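Local coordinates for DNA translocase coupling protein (PDB 6O1W), which probably acts as an ATP-driven, membrane-anchored DNA translocase of the FtsK/SpoIIIE family that couples DNA to the conjugation machinery of plasmid pCW3, at residues A[160-168]-A[180-191]; A[227-236]-A[271-279]. All coordinates share one frame; numbering follows the deposited sequence.

Contact 1: A[160-168]-A[180-191]; sequences AYMVDFKGG and QVITEVDAAEKL. With BGC (beta-D-glucopyranose), chain E.
Leu191 CG stands anti to its backbone N (chi1 170°), which carries its two methyls down from the helix to Tyr161 and Val163. Tyr161 meets them with CG anti to the carbonyl carbon (chi1 -67°). Leu191 CD1 sits over one face of the Tyr161 ring, 3.9 Å from the centroid, a CH-pi contact displaced toward the rim. The second methyl, Leu191 CD2, packs on Val163 CG2 at 3.8 Å. Tyr161 and Gln180 run side by side, and a beta-D-glucopyranose lies at their ends. The sugar's O1 lies in the plane of the Tyr161 ring, at its edge, 2.7 Å from Tyr161 OH. The two strands are parallel and belong to the P-loop NTPase sheet of the FtsK/SpoIIIE family motor domain, with strand 179-182 at its edge. Three backbone hydrogen bonds join the two segments: Met162 N to Gln180 O, Ile182 N to Met162 O (2.7 Å, nearly straight at 176°) and Asp164 N to Ile182 O. The bond from Gln180 N to Ala160 O is weak. Residue 162 is selenomethionine; its CE bends back over the Gln180 backbone. Beyond the strands, the Phe165 ring fits against the helix start. The Glu184-Val185 peptide covers one ring face, and Ala188 CB meets the ring edge, 3.7 Å from Phe165 CZ. Glu184 is the N-cap of this helix, its OE2 accepting from Ala187 N. One water donates to both Phe165 O and Thr183 O, bridging the two segments just past the strand ends. Thr183 CG2 rests against Gly168, 3.5 Å from Gly168 N.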
loop_
_atom_site.group_PDB
_atom_site.type_symbol
_atom_site.label_atom_id
_atom_site.label_comp_id
_atom_site.label_asym_id
_atom_site.label_seq_id
_atom_site.Cartn_x
_atom_site.Cartn_y
_atom_site.Cartn_z
ATOM N N ALA A 160 -1.824 20.984 2.188
ATOM C CA ALA A 160 -2.539 19.870 1.586
ATOM C C ALA A 160 -3.546 20.234 0.540
ATOM O O ALA A 160 -4.264 21.219 0.676
ATOM C CB ALA A 160 -3.214 19.053 2.681
ATOM N N TYR A 161 -3.652 19.373 -0.478
ATOM C CA TYR A 161 -4.622 19.473 -1.559
ATOM C C TYR A 161 -5.263 18.102 -1.691
ATOM O O TYR A 161 -4.564 17.085 -1.713
ATOM C CB TYR A 161 -3.989 19.918 -2.876
ATOM C CG TYR A 161 -3.487 21.337 -2.824
ATOM C CD1 TYR A 161 -4.364 22.415 -2.931
ATOM C CD2 TYR A 161 -2.134 21.610 -2.710
ATOM C CE1 TYR A 161 -3.895 23.729 -2.925
ATOM C CE2 TYR A 161 -1.664 22.913 -2.628
ATOM C CZ TYR A 161 -2.547 23.972 -2.737
ATOM O OH TYR A 161 -2.055 25.246 -2.638
HETATM N N MSE A 162 -6.595 18.065 -1.709
HETATM C CA MSE A 162 -7.282 16.779 -1.752
HETATM C C MSE A 162 -8.208 16.748 -2.923
HETATM O O MSE A 162 -8.923 17.719 -3.171
HETATM C CB MSE A 162 -8.006 16.527 -0.432
HETATM C CG MSE A 162 -7.050 16.321 0.732
HETATM SE SE MSE A 162 -7.724 17.141 2.377
HETATM C CE MSE A 162 -7.420 19.009 2.025
ATOM N N VAL A 163 -8.149 15.660 -3.689
ATOM C CA VAL A 163 -8.951 15.512 -4.899
ATOM C C VAL A 163 -9.964 14.391 -4.736
ATOM O O VAL A 163 -9.576 13.235 -4.505
ATOM C CB VAL A 163 -8.055 15.291 -6.156
ATOM C CG1 VAL A 163 -8.907 15.109 -7.419
ATOM C CG2 VAL A 163 -7.066 16.436 -6.331
ATOM N N ASP A 164 -11.260 14.726 -4.901
ATOM C CA ASP A 164 -12.342 13.739 -4.847
ATOM C C ASP A 164 -13.500 14.185 -5.693
ATOM O O ASP A 164 -14.254 15.036 -5.258
ATOM C CB ASP A 164 -12.783 13.468 -3.392
ATOM C CG ASP A 164 -14.049 12.613 -3.218
ATOM O OD1 ASP A 164 -14.358 11.795 -4.123
ATOM O OD2 ASP A 164 -14.715 12.763 -2.191
ATOM N N PHE A 165 -13.700 13.551 -6.856
ATOM C CA PHE A 165 -14.758 13.908 -7.806
ATOM C C PHE A 165 -16.132 13.449 -7.386
ATOM O O PHE A 165 -17.101 13.822 -8.033
ATOM C CB PHE A 165 -14.419 13.444 -9.231
ATOM C CG PHE A 165 -13.324 14.233 -9.939
ATOM C CD1 PHE A 165 -12.522 15.137 -9.241
ATOM C CD2 PHE A 165 -13.054 14.021 -11.286
ATOM C CE1 PHE A 165 -11.507 15.848 -9.888
ATOM C CE2 PHE A 165 -12.009 14.711 -11.927
ATOM C CZ PHE A 165 -11.241 15.615 -11.220
ATOM N N LYS A 166 -16.245 12.689 -6.281
ATOM C CA LYS A 166 -17.554 12.273 -5.774
ATOM C C LYS A 166 -18.100 13.358 -4.828
ATOM O O LYS A 166 -18.459 13.085 -3.679
ATOM C CB LYS A 166 -17.505 10.874 -5.141
ATOM C CG LYS A 166 -17.179 9.794 -6.161
ATOM C CD LYS A 166 -16.900 8.416 -5.543
ATOM C CE LYS A 166 -15.492 8.291 -4.995
ATOM N NZ LYS A 166 -15.127 6.878 -4.701
ATOM N N GLY A 167 -18.172 14.583 -5.340
ATOM C CA GLY A 167 -18.661 15.746 -4.603
ATOM C C GLY A 167 -17.882 16.059 -3.337
ATOM O O GLY A 167 -18.375 16.789 -2.478
ATOM N N GLY A 168 -16.686 15.472 -3.201
ATOM C CA GLY A 168 -15.830 15.672 -2.037
ATOM C C GLY A 168 -16.291 14.951 -0.789
ATOM O O GLY A 168 -15.755 15.207 0.289
ATOM N N GLN A 180 -7.422 22.483 0.832
ATOM C CA GLN A 180 -8.365 22.688 -0.257
ATOM C C GLN A 180 -8.817 21.340 -0.795
ATOM O O GLN A 180 -7.979 20.482 -1.119
ATOM C CB GLN A 180 -7.653 23.436 -1.366
ATOM C CG GLN A 180 -8.399 24.600 -1.968
ATOM C CD GLN A 180 -7.496 25.240 -2.995
ATOM O OE1 GLN A 180 -6.631 26.070 -2.669
ATOM N NE2 GLN A 180 -7.642 24.832 -4.251
ATOM N N VAL A 181 -10.133 21.185 -0.926
ATOM C CA VAL A 181 -10.763 19.989 -1.491
ATOM C C VAL A 181 -11.251 20.351 -2.891
ATOM O O VAL A 181 -12.036 21.268 -3.039
ATOM C CB VAL A 181 -11.908 19.397 -0.601
ATOM C CG1 VAL A 181 -12.465 18.096 -1.208
ATOM C CG2 VAL A 181 -11.441 19.166 0.840
ATOM N N ILE A 182 -10.761 19.626 -3.909
ATOM C CA ILE A 182 -11.106 19.778 -5.320
ATOM C C ILE A 182 -12.089 18.650 -5.642
ATOM O O ILE A 182 -11.744 17.479 -5.492
ATOM C CB ILE A 182 -9.812 19.752 -6.174
ATOM C CG1 ILE A 182 -9.020 21.088 -6.055
ATOM C CG2 ILE A 182 -10.105 19.435 -7.630
ATOM C CD1 ILE A 182 -8.267 21.333 -4.707
ATOM N N THR A 183 -13.308 19.013 -6.069
ATOM C CA THR A 183 -14.405 18.076 -6.309
ATOM C C THR A 183 -14.843 17.908 -7.779
ATOM O O THR A 183 -15.767 17.129 -8.055
ATOM C CB THR A 183 -15.625 18.483 -5.459
ATOM O OG1 THR A 183 -16.110 19.718 -5.958
ATOM C CG2 THR A 183 -15.313 18.609 -3.986
ATOM N N GLU A 184 -14.257 18.676 -8.698
ATOM C CA GLU A 184 -14.641 18.581 -10.109
ATOM C C GLU A 184 -13.426 18.799 -11.005
ATOM O O GLU A 184 -12.429 19.341 -10.554
ATOM C CB GLU A 184 -15.860 19.503 -10.441
ATOM C CG GLU A 184 -15.554 20.870 -11.053
ATOM C CD GLU A 184 -15.079 21.983 -10.142
ATOM O OE1 GLU A 184 -15.281 21.891 -8.910
ATOM O OE2 GLU A 184 -14.527 22.972 -10.673
ATOM N N VAL A 185 -13.524 18.361 -12.261
ATOM C CA VAL A 185 -12.465 18.370 -13.265
ATOM C C VAL A 185 -11.942 19.796 -13.601
ATOM O O VAL A 185 -10.734 19.938 -13.821
ATOM C CB VAL A 185 -12.884 17.557 -14.527
ATOM C CG1 VAL A 185 -13.966 18.264 -15.362
ATOM C CG2 VAL A 185 -11.672 17.189 -15.369
ATOM N N ASP A 186 -12.809 20.835 -13.571
ATOM C CA ASP A 186 -12.377 22.213 -13.830
ATOM C C ASP A 186 -11.418 22.683 -12.739
ATOM O O ASP A 186 -10.331 23.189 -13.043
ATOM C CB ASP A 186 -13.593 23.174 -13.937
ATOM C CG ASP A 186 -14.583 22.907 -15.053
ATOM O OD1 ASP A 186 -14.187 22.311 -16.065
ATOM O OD2 ASP A 186 -15.752 23.329 -14.921
ATOM N N ALA A 187 -11.800 22.490 -11.461
ATOM C CA ALA A 187 -10.948 22.840 -10.322
ATOM C C ALA A 187 -9.649 22.006 -10.340
ATOM O O ALA A 187 -8.601 22.544 -10.001
ATOM C CB ALA A 187 -11.692 22.627 -9.024
ATOM N N ALA A 188 -9.698 20.734 -10.797
ATOM C CA ALA A 188 -8.500 19.865 -10.893
ATOM C C ALA A 188 -7.539 20.357 -11.970
ATOM O O ALA A 188 -6.340 20.275 -11.742
ATOM C CB ALA A 188 -8.886 18.411 -11.168
ATOM N N GLU A 189 -8.044 20.860 -13.141
ATOM C CA GLU A 189 -7.147 21.413 -14.171
ATOM C C GLU A 189 -6.420 22.641 -13.595
ATOM O O GLU A 189 -5.208 22.724 -13.728
ATOM C CB GLU A 189 -7.875 21.753 -15.499
ATOM C CG GLU A 189 -7.113 22.770 -16.348
ATOM C CD GLU A 189 -7.448 22.965 -17.818
ATOM O OE1 GLU A 189 -8.614 22.759 -18.223
ATOM O OE2 GLU A 189 -6.529 23.370 -18.564
ATOM N N LYS A 190 -7.141 23.557 -12.916
ATOM C CA LYS A 190 -6.526 24.721 -12.267
ATOM C C LYS A 190 -5.504 24.273 -11.203
ATOM O O LYS A 190 -4.458 24.880 -11.074
ATOM C CB LYS A 190 -7.588 25.638 -11.607
ATOM C CG LYS A 190 -8.541 26.309 -12.602
ATOM C CD LYS A 190 -9.515 27.240 -11.878
ATOM C CE LYS A 190 -10.823 27.438 -12.618
ATOM N NZ LYS A 190 -10.662 28.216 -13.873
ATOM N N LEU A 191 -5.819 23.238 -10.429
ATOM C CA LEU A 191 -4.920 22.755 -9.375
ATOM C C LEU A 191 -3.637 22.195 -9.938
ATOM O O LEU A 191 -2.571 22.585 -9.484
ATOM C CB LEU A 191 -5.586 21.688 -8.479
ATOM C CG LEU A 191 -4.622 20.948 -7.497
ATOM C CD1 LEU A 191 -4.058 21.917 -6.460
ATOM C CD2 LEU A 191 -5.305 19.714 -6.837
HETATM C C2 BGC E . -3.157 28.606 -4.419
HETATM C C3 BGC E . -3.483 29.393 -5.682
HETATM C C4 BGC E . -3.853 28.437 -6.810
HETATM C C5 BGC E . -4.988 27.516 -6.367
HETATM C C6 BGC E . -5.313 26.450 -7.386
HETATM C C1 BGC E . -4.341 27.713 -4.061
HETATM O O1 BGC E . -4.061 26.987 -2.912
HETATM O O2 BGC E . -2.861 29.495 -3.348
HETATM O O3 BGC E . -2.376 30.206 -6.052
HETATM O O4 BGC E . -4.258 29.154 -7.970
HETATM O O5 BGC E . -4.622 26.836 -5.153
HETATM O O6 BGC E . -6.333 25.586 -6.907
HETATM O O HOH W 1 -17.361 15.733 -9.858
#

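Contact 2: A[227-236]-A[271-279]; sequences KRIIVVIDEL and GINLCIGVQ
Ile229, Val231 and Ile233 pair in parallel with Ile272, Leu274 and Ile276 in the core of the P-loop NTPase sheet. Strand 229-233 is followed directly by Asp234 and Glu235, a placement consistent with a Walker B motif. Asp234 OD1 makes a weak hydrogen bond to Ser143 OG of the predicted ATP site. Six backbone hydrogen bonds alternate without a break between the strands, from Ile229 N to Gly271 O (2.8 Å) up to Gly277 N to Ile233 O. Val231 CB lies 3.8 Å from Leu274 CD2 on one face, and Ile230 CD1 touches Cys275 SG on the other. Helix 185-209 covers the first face and helix 142-155 the second. Packing is tightest where Leu236, just past strand 229-233, meets the end of strand 272-278. Leu236 CB presses on Ile276 CG2 (3.5 Å) and Val278 CG1 (3.4 Å). With CG anti to the backbone N (chi1 -168°), both Leu236 methyls also reach Ile276 CG2. The Glu235-Gln279 end is looser and partly exposed. There Glu235 OE1 accepts from Gln279 N through its syn lone pair, while a water donates to Glu235 OE2. The Arg228-Asn273 end is polar but buried, its guanidinium and amide nearly coplanar. Glu109 forms a salt bridge with Arg228 NE, and Pro130 O accepts from Asn273 ND2. A second water accepts from Arg228 NH1 and Asn273 ND2. Arg228 NH1 donates in its own plane to a lone pair of Asn273 OD1, at 2.9 Å and 167°.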
loop_
_atom_site.group_PDB
_atom_site.type_symbol
_atom_site.label_atom_id
_atom_site.label_comp_id
_atom_site.label_asym_id
_atom_site.label_seq_id
_atom_site.Cartn_x
_atom_site.Cartn_y
_atom_site.Cartn_z
ATOM N N LYS A 227 7.244 25.217 1.850
ATOM C CA LYS A 227 6.649 24.142 2.631
ATOM C C LYS A 227 6.389 22.930 1.762
ATOM O O LYS A 227 6.072 23.074 0.572
ATOM C CB LYS A 227 5.321 24.623 3.224
ATOM C CG LYS A 227 5.443 25.793 4.218
ATOM C CD LYS A 227 4.124 25.991 4.966
ATOM C CE LYS A 227 4.145 27.162 5.917
ATOM N NZ LYS A 227 4.888 26.850 7.170
ATOM N N ARG A 228 6.458 21.728 2.377
ATOM C CA ARG A 228 6.068 20.486 1.706
ATOM C C ARG A 228 4.592 20.604 1.279
ATOM O O ARG A 228 3.770 21.087 2.055
ATOM C CB ARG A 228 6.226 19.275 2.657
ATOM C CG ARG A 228 5.837 17.943 1.988
ATOM C CD ARG A 228 6.232 16.693 2.775
ATOM N NE ARG A 228 7.638 16.746 3.165
ATOM C CZ ARG A 228 8.664 16.468 2.377
ATOM N NH1 ARG A 228 8.463 16.043 1.136
ATOM N NH2 ARG A 228 9.901 16.630 2.814
ATOM N N ILE A 229 4.281 20.199 0.050
ATOM C CA ILE A 229 2.920 20.143 -0.462
ATOM C C ILE A 229 2.510 18.657 -0.618
ATOM O O ILE A 229 3.198 17.904 -1.307
ATOM C CB ILE A 229 2.754 20.908 -1.808
ATOM C CG1 ILE A 229 2.990 22.433 -1.620
ATOM C CG2 ILE A 229 1.360 20.640 -2.392
ATOM C CD1 ILE A 229 3.256 23.228 -2.939
ATOM N N ILE A 230 1.389 18.240 0.012
ATOM C CA ILE A 230 0.872 16.883 -0.151
ATOM C C ILE A 230 -0.413 16.928 -0.975
ATOM O O ILE A 230 -1.304 17.736 -0.716
ATOM C CB ILE A 230 0.752 16.069 1.171
ATOM C CG1 ILE A 230 0.258 14.601 0.869
ATOM C CG2 ILE A 230 -0.075 16.805 2.251
ATOM C CD1 ILE A 230 -0.189 13.751 2.031
ATOM N N VAL A 231 -0.467 16.108 -2.013
ATOM C CA VAL A 231 -1.604 16.038 -2.929
ATOM C C VAL A 231 -2.198 14.643 -2.791
ATOM O O VAL A 231 -1.538 13.659 -3.113
ATOM C CB VAL A 231 -1.188 16.339 -4.389
ATOM C CG1 VAL A 231 -2.410 16.428 -5.302
ATOM C CG2 VAL A 231 -0.332 17.600 -4.482
ATOM N N VAL A 232 -3.419 14.561 -2.304
ATOM C CA VAL A 232 -4.067 13.275 -2.078
ATOM C C VAL A 232 -5.107 13.093 -3.148
ATOM O O VAL A 232 -6.006 13.917 -3.268
ATOM C CB VAL A 232 -4.670 13.142 -0.649
ATOM C CG1 VAL A 232 -5.231 11.725 -0.411
ATOM C CG2 VAL A 232 -3.645 13.493 0.418
ATOM N N ILE A 233 -4.964 12.043 -3.944
ATOM C CA ILE A 233 -5.909 11.749 -5.011
ATOM C C ILE A 233 -6.626 10.505 -4.523
ATOM O O ILE A 233 -6.034 9.422 -4.464
ATOM C CB ILE A 233 -5.150 11.560 -6.366
ATOM C CG1 ILE A 233 -4.426 12.883 -6.793
ATOM C CG2 ILE A 233 -6.066 11.004 -7.457
ATOM C CD1 ILE A 233 -3.357 12.721 -7.869
ATOM N N ASP A 234 -7.885 10.669 -4.123
ATOM C CA ASP A 234 -8.707 9.571 -3.606
ATOM C C ASP A 234 -8.874 8.451 -4.619
ATOM O O ASP A 234 -8.816 7.284 -4.239
ATOM C CB ASP A 234 -10.086 10.075 -3.156
ATOM C CG ASP A 234 -10.906 8.987 -2.469
ATOM O OD1 ASP A 234 -10.590 8.650 -1.292
ATOM O OD2 ASP A 234 -11.844 8.457 -3.111
ATOM N N GLU A 235 -9.053 8.792 -5.914
ATOM C CA GLU A 235 -9.234 7.755 -6.913
ATOM C C GLU A 235 -8.605 8.177 -8.206
ATOM O O GLU A 235 -9.091 9.124 -8.844
ATOM C CB GLU A 235 -10.739 7.377 -7.050
ATOM C CG GLU A 235 -11.055 6.335 -8.126
ATOM C CD GLU A 235 -10.164 5.104 -8.088
ATOM O OE1 GLU A 235 -10.250 4.330 -7.103
ATOM O OE2 GLU A 235 -9.346 4.943 -9.024
ATOM N N LEU A 236 -7.516 7.484 -8.597
ATOM C CA LEU A 236 -6.776 7.775 -9.831
ATOM C C LEU A 236 -7.642 7.605 -11.089
ATOM O O LEU A 236 -7.449 8.364 -12.039
ATOM C CB LEU A 236 -5.496 6.925 -9.942
ATOM C CG LEU A 236 -4.450 7.283 -11.032
ATOM C CD1 LEU A 236 -3.982 8.722 -10.950
ATOM C CD2 LEU A 236 -3.274 6.356 -10.966
ATOM N N GLY A 271 9.722 18.784 -2.787
ATOM C CA GLY A 271 8.800 18.662 -1.667
ATOM C C GLY A 271 7.339 18.764 -2.072
ATOM O O GLY A 271 6.531 19.309 -1.330
ATOM N N ILE A 272 6.985 18.241 -3.245
ATOM C CA ILE A 272 5.603 18.119 -3.695
ATOM C C ILE A 272 5.364 16.602 -3.831
ATOM O O ILE A 272 5.954 15.955 -4.714
ATOM C CB ILE A 272 5.272 18.909 -4.985
ATOM C CG1 ILE A 272 5.729 20.398 -4.886
ATOM C CG2 ILE A 272 3.774 18.758 -5.342
ATOM C CD1 ILE A 272 5.445 21.285 -6.037
ATOM N N ASN A 273 4.492 16.045 -2.967
ATOM C CA ASN A 273 4.231 14.613 -2.887
ATOM C C ASN A 273 2.825 14.182 -3.283
ATOM O O ASN A 273 1.832 14.745 -2.823
ATOM C CB ASN A 273 4.568 14.099 -1.479
ATOM C CG ASN A 273 5.901 14.610 -0.982
ATOM O OD1 ASN A 273 5.965 15.446 -0.105
ATOM N ND2 ASN A 273 6.993 14.138 -1.543
ATOM N N LEU A 274 2.756 13.171 -4.151
ATOM C CA LEU A 274 1.484 12.596 -4.618
ATOM C C LEU A 274 1.163 11.327 -3.842
ATOM O O LEU A 274 2.020 10.443 -3.770
ATOM C CB LEU A 274 1.553 12.281 -6.127
ATOM C CG LEU A 274 1.663 13.488 -7.042
ATOM C CD1 LEU A 274 2.123 13.084 -8.437
ATOM C CD2 LEU A 274 0.356 14.261 -7.105
ATOM N N CYS A 275 -0.037 11.255 -3.244
ATOM C CA CYS A 275 -0.559 10.089 -2.517
ATOM C C CYS A 275 -1.798 9.689 -3.267
ATOM O O CYS A 275 -2.822 10.389 -3.205
ATOM C CB CYS A 275 -0.863 10.399 -1.050
ATOM S SG CYS A 275 0.604 10.748 -0.046
ATOM N N ILE A 276 -1.684 8.601 -4.039
ATOM C CA ILE A 276 -2.730 8.146 -4.954
ATOM C C ILE A 276 -3.436 6.869 -4.513
ATOM O O ILE A 276 -2.786 5.863 -4.256
ATOM C CB ILE A 276 -2.146 7.963 -6.381
ATOM C CG1 ILE A 276 -1.270 9.149 -6.825
ATOM C CG2 ILE A 276 -3.264 7.679 -7.399
ATOM C CD1 ILE A 276 -0.315 8.818 -7.958
ATOM N N GLY A 277 -4.763 6.902 -4.524
ATOM C CA GLY A 277 -5.591 5.733 -4.269
ATOM C C GLY A 277 -6.123 5.163 -5.573
ATOM O O GLY A 277 -6.440 5.913 -6.511
ATOM N N VAL A 278 -6.179 3.827 -5.661
ATOM C CA VAL A 278 -6.714 3.091 -6.810
ATOM C C VAL A 278 -7.579 1.924 -6.314
ATOM O O VAL A 278 -7.103 1.050 -5.587
ATOM C CB VAL A 278 -5.662 2.632 -7.862
ATOM C CG1 VAL A 278 -5.244 3.765 -8.775
ATOM C CG2 VAL A 278 -4.437 2.035 -7.212
ATOM N N GLN A 279 -8.839 1.903 -6.709
ATOM C CA GLN A 279 -9.718 0.811 -6.291
ATOM C C GLN A 279 -9.631 -0.444 -7.203
ATOM O O GLN A 279 -9.699 -1.591 -6.717
ATOM C CB GLN A 279 -11.161 1.302 -6.210
ATOM C CG GLN A 279 -12.063 0.332 -5.479
ATOM C CD GLN A 279 -13.486 0.663 -5.766
ATOM O OE1 GLN A 279 -14.125 0.042 -6.624
ATOM N NE2 GLN A 279 -13.996 1.668 -5.070
HETATM O O HOH W 2 9.806 14.870 -1.294
HETATM O O HOH W 3 -9.797 2.384 -9.835
#

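Overall arrangement
Of the four strands involved, strand 159-163 comes first along the chain from the N terminus. Contact 1 then closes a short loop of 11 residues, bringing 180-191 back beside 160-168 at the sheet edge. The chain continues along helix 185-209 and enters strand 229-233. Contact 2 closes a longer, mostly helical connection of 34 residues, through helix 247-266 to strand 272-278. The two loops follow in series and neither nest nor cross. The contacts meet because strands 159-163 and 229-233 are neighbours. Val163 N and Val232 O are 2.8 Å apart, a probable hydrogen bond. Together the two contacts order 179-182, 159-163, 229-233 and 272-278 across the parallel part of the mixed sheet, running inward from its edge.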